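Local coordinates for protein replicative DNA helicase (PDB 6RIY) that is the intein of a replicative DNA helicase (DnaB) precursor, which probably excises itself and joins its flanking segments by protein splicing, at residues 24-29 and 132-137. Numbering follows the deposited sequence.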
ATOM      1  N   ASP A  24      15.144   0.313   6.924  1.00 19.45           N
ATOM      2  CA  ASP A  24      14.340   1.493   7.215  1.00 14.24           C
ATOM      3  C   ASP A  24      13.101   1.109   8.017  1.00 21.28           C
ATOM      4  O   ASP A  24      12.585  -0.004   7.899  1.00 16.91           O
ATOM      5  CB  ASP A  24      13.894   2.176   5.921  1.00 14.43           C
ATOM      6  CG  ASP A  24      15.027   2.872   5.198  1.00 21.84           C
ATOM      7  OD1 ASP A  24      16.169   2.870   5.720  1.00 26.65           O
ATOM      8  OD2 ASP A  24      14.774   3.410   4.096  1.00 22.89           O
ATOM      9  N   GLU A  25      12.606   2.058   8.813  1.00 17.28           N
ATOM     10  CA  GLU A  25      11.366   1.890   9.564  1.00 14.84           C
ATOM     11  C   GLU A  25      10.202   2.517   8.799  1.00 19.91           C
ATOM     12  O   GLU A  25      10.245   3.706   8.457  1.00 20.47           O
ATOM     13  CB  GLU A  25      11.476   2.520  10.952  1.00 15.55           C
ATOM     14  CG  GLU A  25      12.348   1.733  11.917  1.00 18.14           C
ATOM     15  CD  GLU A  25      12.245   2.238  13.337  1.00 26.88           C
ATOM     16  OE1 GLU A  25      12.077   3.461  13.525  1.00 26.70           O
ATOM     17  OE2 GLU A  25      12.338   1.409  14.268  1.00 28.61           O
ATOM     18  N   LEU A  26       9.172   1.719   8.535  1.00 10.99           N
ATOM     19  CA  LEU A  26       7.866   2.203   8.119  1.00 12.14           C
ATOM     20  C   LEU A  26       6.927   2.076   9.317  1.00 13.25           C
ATOM     21  O   LEU A  26       7.383   1.881  10.449  1.00 12.56           O
ATOM     22  CB  LEU A  26       7.364   1.422   6.893  1.00 10.50           C
ATOM     23  CG  LEU A  26       8.242   1.433   5.633  1.00 11.39           C
ATOM     24  CD1 LEU A  26       7.706   0.447   4.595  1.00 13.13           C
ATOM     25  CD2 LEU A  26       8.358   2.839   5.046  1.00 12.13           C
ATOM     26  N   LEU A  27       5.619   2.157   9.083  1.00 10.44           N
ATOM     27  CA  LEU A  27       4.633   1.981  10.142  1.00 11.44           C
ATOM     28  C   LEU A  27       3.762   0.775   9.839  1.00 11.39           C
ATOM     29  O   LEU A  27       3.275   0.622   8.721  1.00 10.51           O
ATOM     30  CB  LEU A  27       3.748   3.217  10.287  1.00 14.75           C
ATOM     31  CG  LEU A  27       4.480   4.526  10.571  1.00 16.90           C
ATOM     32  CD1 LEU A  27       3.445   5.647  10.728  1.00 13.00           C
ATOM     33  CD2 LEU A  27       5.359   4.402  11.808  1.00 15.00           C
ATOM     34  N   GLY A  28       3.547  -0.063  10.844  1.00 12.64           N
ATOM     35  CA  GLY A  28       2.615  -1.162  10.708  1.00 14.46           C
ATOM     36  C   GLY A  28       1.175  -0.711  10.823  1.00 13.91           C
ATOM     37  O   GLY A  28       0.865   0.462  11.027  1.00 14.94           O
ATOM     38  N   ALA A  29       0.273  -1.691  10.723  1.00 17.41           N
ATOM     39  CA  ALA A  29      -1.153  -1.393  10.790  1.00 21.41           C
ATOM     40  C   ALA A  29      -1.564  -0.834  12.141  1.00 23.62           C
ATOM     41  O   ALA A  29      -2.617  -0.194  12.239  1.00 32.25           O
ATOM     42  CB  ALA A  29      -1.973  -2.648  10.485  1.00 18.97           C
ATOM     43  N   HIS A 132       2.171  -8.654   7.955  1.00 11.51           N
ATOM     44  CA  HIS A 132       2.654  -8.179   6.654  1.00 14.51           C
ATOM     45  C   HIS A 132       1.919  -6.914   6.212  1.00 13.43           C
ATOM     46  O   HIS A 132       1.534  -6.781   5.048  1.00 13.10           O
ATOM     47  CB  HIS A 132       2.517  -9.245   5.556  1.00 15.07           C
ATOM     48  CG  HIS A 132       3.203 -10.544   5.848  1.00 22.01           C
ATOM     49  ND1 HIS A 132       3.911 -10.781   7.005  1.00 29.35           N
ATOM     50  CD2 HIS A 132       3.283 -11.683   5.120  1.00 29.40           C
ATOM     51  CE1 HIS A 132       4.392 -12.012   6.981  1.00 29.00           C
ATOM     52  NE2 HIS A 132       4.025 -12.580   5.848  1.00 30.66           N
ATOM     53  N   LEU A 133       1.718  -5.973   7.136  1.00  9.32           N
ATOM     54  CA  LEU A 133       1.008  -4.741   6.814  1.00 13.16           C
ATOM     55  C   LEU A 133       1.887  -3.520   7.041  1.00  8.88           C
ATOM     56  O   LEU A 133       2.702  -3.490   7.966  1.00 10.30           O
ATOM     57  CB  LEU A 133      -0.263  -4.604   7.668  1.00 10.18           C
ATOM     58  CG  LEU A 133      -1.371  -5.588   7.328  1.00 11.57           C
ATOM     59  CD1 LEU A 133      -2.486  -5.486   8.361  1.00 12.50           C
ATOM     60  CD2 LEU A 133      -1.911  -5.324   5.930  1.00 19.14           C
ATOM     61  N   TYR A 134       1.683  -2.490   6.217  1.00  9.54           N
ATOM     62  CA  TYR A 134       2.311  -1.198   6.452  1.00  9.78           C
ATOM     63  C   TYR A 134       1.366  -0.120   5.946  1.00  7.41           C
ATOM     64  O   TYR A 134       0.449  -0.395   5.171  1.00  9.45           O
ATOM     65  CB  TYR A 134       3.708  -1.083   5.803  1.00  8.23           C
ATOM     66  CG  TYR A 134       3.777  -1.135   4.281  1.00  9.07           C
ATOM     67  CD1 TYR A 134       3.812  -2.352   3.613  1.00  9.62           C
ATOM     68  CD2 TYR A 134       3.825   0.033   3.510  1.00  7.68           C
ATOM     69  CE1 TYR A 134       3.880  -2.415   2.239  1.00 12.40           C
ATOM     70  CE2 TYR A 134       3.893  -0.023   2.129  1.00  9.96           C
ATOM     71  CZ  TYR A 134       3.924  -1.254   1.498  1.00 11.08           C
ATOM     72  OH  TYR A 134       4.000  -1.346   0.124  1.00 15.15           O
ATOM     73  N   LEU A 135       1.585   1.117   6.400  1.00  8.97           N
ATOM     74  CA  LEU A 135       0.711   2.226   6.013  1.00  8.67           C
ATOM     75  C   LEU A 135       1.250   2.928   4.775  1.00  6.51           C
ATOM     76  O   LEU A 135       2.460   3.110   4.637  1.00  9.08           O
ATOM     77  CB  LEU A 135       0.585   3.243   7.145  1.00  7.70           C
ATOM     78  CG  LEU A 135       0.157   2.663   8.492  1.00  8.13           C
ATOM     79  CD1 LEU A 135      -0.043   3.786   9.513  1.00  9.92           C
ATOM     80  CD2 LEU A 135      -1.132   1.859   8.287  1.00 10.93           C
ATOM     81  N   ALA A 136       0.347   3.352   3.889  1.00  5.91           N
ATOM     82  CA  ALA A 136       0.775   3.968   2.635  1.00  6.27           C
ATOM     83  C   ALA A 136      -0.138   5.116   2.244  1.00  6.92           C
ATOM     84  O   ALA A 136      -1.338   5.103   2.530  1.00  7.72           O
ATOM     85  CB  ALA A 136       0.798   2.949   1.493  1.00  7.21           C
ATOM     86  N   GLY A 137       0.433   6.092   1.540  1.00  8.96           N
ATOM     87  CA  GLY A 137      -0.323   7.220   1.045  1.00 10.49           C
ATOM     88  C   GLY A 137      -0.515   8.278   2.115  1.00 13.64           C
ATOM     89  O   GLY A 137      -0.286   8.062   3.306  1.00 10.20           O
TER
HETATM   90  O   HOH W   1       4.506   3.129   6.563  1.00 10.09           O
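L135, A29 and L27 bury the most surface where strand 25-27 crosses strand 133-136 at 83°. At this steep angle the strands do not pair as neighbours in a sheet, and one direct hydrogen bond joins the segments. L135 N donates to L27 O (2.9 Å), and the oxygen receives it in the carbonyl plane. L27 O also takes a CA-H...O contact from Y134 CA at 3.1 Å. A water continues the link, accepting from L27 N and donating to L135 O. The N-H and the C=O of both L27 and L135 are thus used, one pair directly and one through the water.

The side chain of L135 packs against the backbone of G28 and A29, just after strand 25-27. L135 CG sits 3.4 Å from G28 O, and L135 CD1 meets L27 CB at 3.9 Å, the two leucines crossing obliquely. A29 CB packs on L133 CD1 at 3.6 Å. L26 lies beside Y134, pointing the same way, with L26 CD1 4.1 Å from Y134 CD2.

P9 of strand 7-9 touches both L27 and L135. Strand 133-136 pairs with strand 141-144, near the C-terminal end of this Hedgehog/intein (HINT) fold. The contact implies a backbone-led junction between two sheets, with leucine and alanine side chains packed around the direct and water-mediated bonds.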